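Side-chain contact in coatomer subunit delta (PDB 5FJZ), which forms part of the COPI vesicle coat, which probably carries dilysine-tagged proteins from the Golgi back to the ER, and binds tryptophan motifs of Dsl1: residues L90-K93 / S94-F97. Sequence-based numbering, arbitrary orientation.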
ATOM      1  N   LEU A  90     -27.445  -4.497 -16.265  1.00 28.87           N
ATOM      2  CA  LEU A  90     -27.016  -5.664 -15.457  1.00 28.15           C
ATOM      3  C   LEU A  90     -26.954  -6.968 -16.243  1.00 27.85           C
ATOM      4  O   LEU A  90     -27.753  -7.190 -17.131  1.00 28.79           O
ATOM      5  CB  LEU A  90     -27.925  -5.803 -14.231  1.00 29.11           C
ATOM      6  CG  LEU A  90     -27.754  -4.649 -13.248  1.00 30.74           C
ATOM      7  CD1 LEU A  90     -28.862  -4.663 -12.228  1.00 36.24           C
ATOM      8  CD2 LEU A  90     -26.414  -4.729 -12.540  1.00 35.08           C
ATOM      9  N   ARG A  91     -25.967  -7.806 -15.923  1.00 32.67           N
ATOM     10  CA  ARG A  91     -25.794  -9.129 -16.570  1.00 33.19           C
ATOM     11  C   ARG A  91     -26.965 -10.056 -16.109  1.00 36.49           C
ATOM     12  O   ARG A  91     -27.525 -10.784 -16.918  1.00 30.11           O
ATOM     13  CB  ARG A  91     -24.276  -9.656 -16.571  1.00 38.84           C
ATOM     14  CG  ARG A  91     -23.700 -10.457 -15.420  1.00 43.20           C
ATOM     15  CD  ARG A  91     -22.504 -11.380 -15.816  1.00 43.99           C
ATOM     16  NE  ARG A  91     -21.456 -10.641 -16.530  1.00 46.31           N
ATOM     17  CZ  ARG A  91     -21.042 -10.795 -17.804  1.00 47.76           C
ATOM     18  NH1 ARG A  91     -21.548 -11.736 -18.595  1.00 43.52           N
ATOM     19  NH2 ARG A  91     -20.090  -9.971 -18.321  1.00 46.74           N
ATOM     20  N   ASP A  92     -27.467  -9.897 -14.880  1.00 33.93           N
ATOM     21  CA  ASP A  92     -28.712 -10.594 -14.411  1.00 36.14           C
ATOM     22  C   ASP A  92     -29.906  -9.703 -14.578  1.00 28.65           C
ATOM     23  O   ASP A  92     -30.093  -8.751 -13.823  1.00 28.06           O
ATOM     24  CB  ASP A  92     -28.555 -10.973 -12.931  1.00 36.59           C
ATOM     25  CG  ASP A  92     -29.721 -11.808 -12.388  1.00 37.88           C
ATOM     26  OD1 ASP A  92     -30.884 -11.737 -12.869  1.00 37.81           O
ATOM     27  OD2 ASP A  92     -29.446 -12.512 -11.394  1.00 38.56           O
ATOM     28  N   LYS A  93     -30.754  -9.983 -15.574  1.00 32.02           N
ATOM     29  CA  LYS A  93     -31.819  -9.010 -15.966  1.00 37.49           C
ATOM     30  C   LYS A  93     -32.956  -8.946 -14.919  1.00 32.53           C
ATOM     31  O   LYS A  93     -33.770  -8.054 -14.934  1.00 35.16           O
ATOM     32  CB  LYS A  93     -32.376  -9.365 -17.349  1.00 42.48           C
ATOM     33  CG  LYS A  93     -31.324  -9.526 -18.460  1.00 49.69           C
ATOM     34  CD  LYS A  93     -30.461  -8.283 -18.700  1.00 55.75           C
ATOM     35  CE  LYS A  93     -31.268  -7.096 -19.250  1.00 61.19           C
ATOM     36  NZ  LYS A  93     -30.521  -6.195 -20.189  1.00 57.00           N
ATOM     37  N   SER A  94     -33.005  -9.894 -13.986  1.00 31.83           N
ATOM     38  CA  SER A  94     -33.996  -9.772 -12.946  1.00 34.30           C
ATOM     39  C   SER A  94     -33.552  -8.847 -11.796  1.00 32.59           C
ATOM     40  O   SER A  94     -34.333  -8.608 -10.923  1.00 32.62           O
ATOM     41  CB  SER A  94     -34.323 -11.140 -12.331  1.00 38.66           C
ATOM     42  OG  SER A  94     -33.339 -11.536 -11.406  1.00 38.76           O
ATOM     43  N   LYS A  95     -32.302  -8.383 -11.751  1.00 28.80           N
ATOM     44  CA  LYS A  95     -31.884  -7.576 -10.607  1.00 30.88           C
ATOM     45  C   LYS A  95     -31.946  -6.112 -10.904  1.00 30.94           C
ATOM     46  O   LYS A  95     -32.214  -5.736 -12.016  1.00 38.09           O
ATOM     47  CB  LYS A  95     -30.484  -8.010 -10.191  1.00 39.96           C
ATOM     48  CG  LYS A  95     -30.535  -9.038  -9.077  1.00 43.37           C
ATOM     49  CD  LYS A  95     -29.649 -10.215  -9.394  1.00 51.23           C
ATOM     50  CE  LYS A  95     -29.583 -11.198  -8.224  1.00 53.48           C
ATOM     51  NZ  LYS A  95     -30.867 -11.911  -7.982  1.00 56.19           N
ATOM     52  N   ALA A  96     -31.705  -5.275  -9.904  1.00 28.77           N
ATOM     53  CA  ALA A  96     -31.720  -3.829 -10.093  1.00 33.68           C
ATOM     54  C   ALA A  96     -30.476  -3.272  -9.445  1.00 29.22           C
ATOM     55  O   ALA A  96     -29.773  -3.991  -8.707  1.00 26.65           O
ATOM     56  CB  ALA A  96     -32.915  -3.229  -9.428  1.00 33.65           C
ATOM     57  N   PHE A  97     -30.166  -2.008  -9.716  1.00 27.86           N
ATOM     58  CA  PHE A  97     -28.984  -1.425  -9.101  1.00 21.67           C
ATOM     59  C   PHE A  97     -29.218  -1.133  -7.647  1.00 20.84           C
ATOM     60  O   PHE A  97     -30.272  -0.614  -7.266  1.00 22.20           O
ATOM     61  CB  PHE A  97     -28.589  -0.107  -9.798  1.00 22.75           C
ATOM     62  CG  PHE A  97     -27.938  -0.306 -11.139  1.00 23.31           C
ATOM     63  CD1 PHE A  97     -26.679  -0.797 -11.225  1.00 21.53           C
ATOM     64  CD2 PHE A  97     -28.602   0.014 -12.280  1.00 26.75           C
ATOM     65  CE1 PHE A  97     -26.051  -0.997 -12.443  1.00 21.67           C
ATOM     66  CE2 PHE A  97     -28.000  -0.156 -13.502  1.00 23.94           C
ATOM     67  CZ  PHE A  97     -26.715  -0.605 -13.583  1.00 22.73           C
TER
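The Asp92 carboxylate folds over the type I beta turn from Asp92 to Lys95 and makes an Asx turn with Ser94 N. The turn belongs to the loop between strands 87-88 and 104-113 of the mu-homology domain, within the region that interacts with Dsl1. It is closed by the backbone of Lys95, whose N lies 3.1 Å from Asp92 O in a nearly straight bond (169°).

Aspartate suits the first position because its short side chain can fold back on the turn. With CG anti to the backbone N (chi1 -175°), OD1 accepts two bonds from Ser94, one from the backbone N on its anti side and one from the hydroxyl on its syn side, Asp92 OD1 to Ser94 OG being 2.9 Å. Both donors are tilted out of the carboxylate plane toward the same face. Serine fits because its hydroxyl is short enough to reach the oxygen that its own N-H uses. The long, flexible chain of Lys95 can bend across the carboxylate: Lys95 CD comes within 3.1 Å of Asp92 OD2, and Lys95 NZ makes only a long salt bridge to Asp92 OD2 (3.7 Å).

The ends of the stretch, Leu90 and Phe97, make an apolar contact with each other. The flat ring gives the branched leucine a face to lie on, with Leu90 CG 4.3 Å from the Phe97 ring centroid in a CH-pi contact. Leu90 CD1 lies against backbone atoms, Lys95 O and Ala96 C. Leu90 and Phe97 each pack on an aromatic side chain of the bound peptide, which makes this pair part of the peptide-binding surface; the Phe97 side chain also touches Leu44 and Ile46 of strand 33-46. The nearest approach of leucine to ring is 3.8 Å, from Leu90 CD2 to Phe97 CE1.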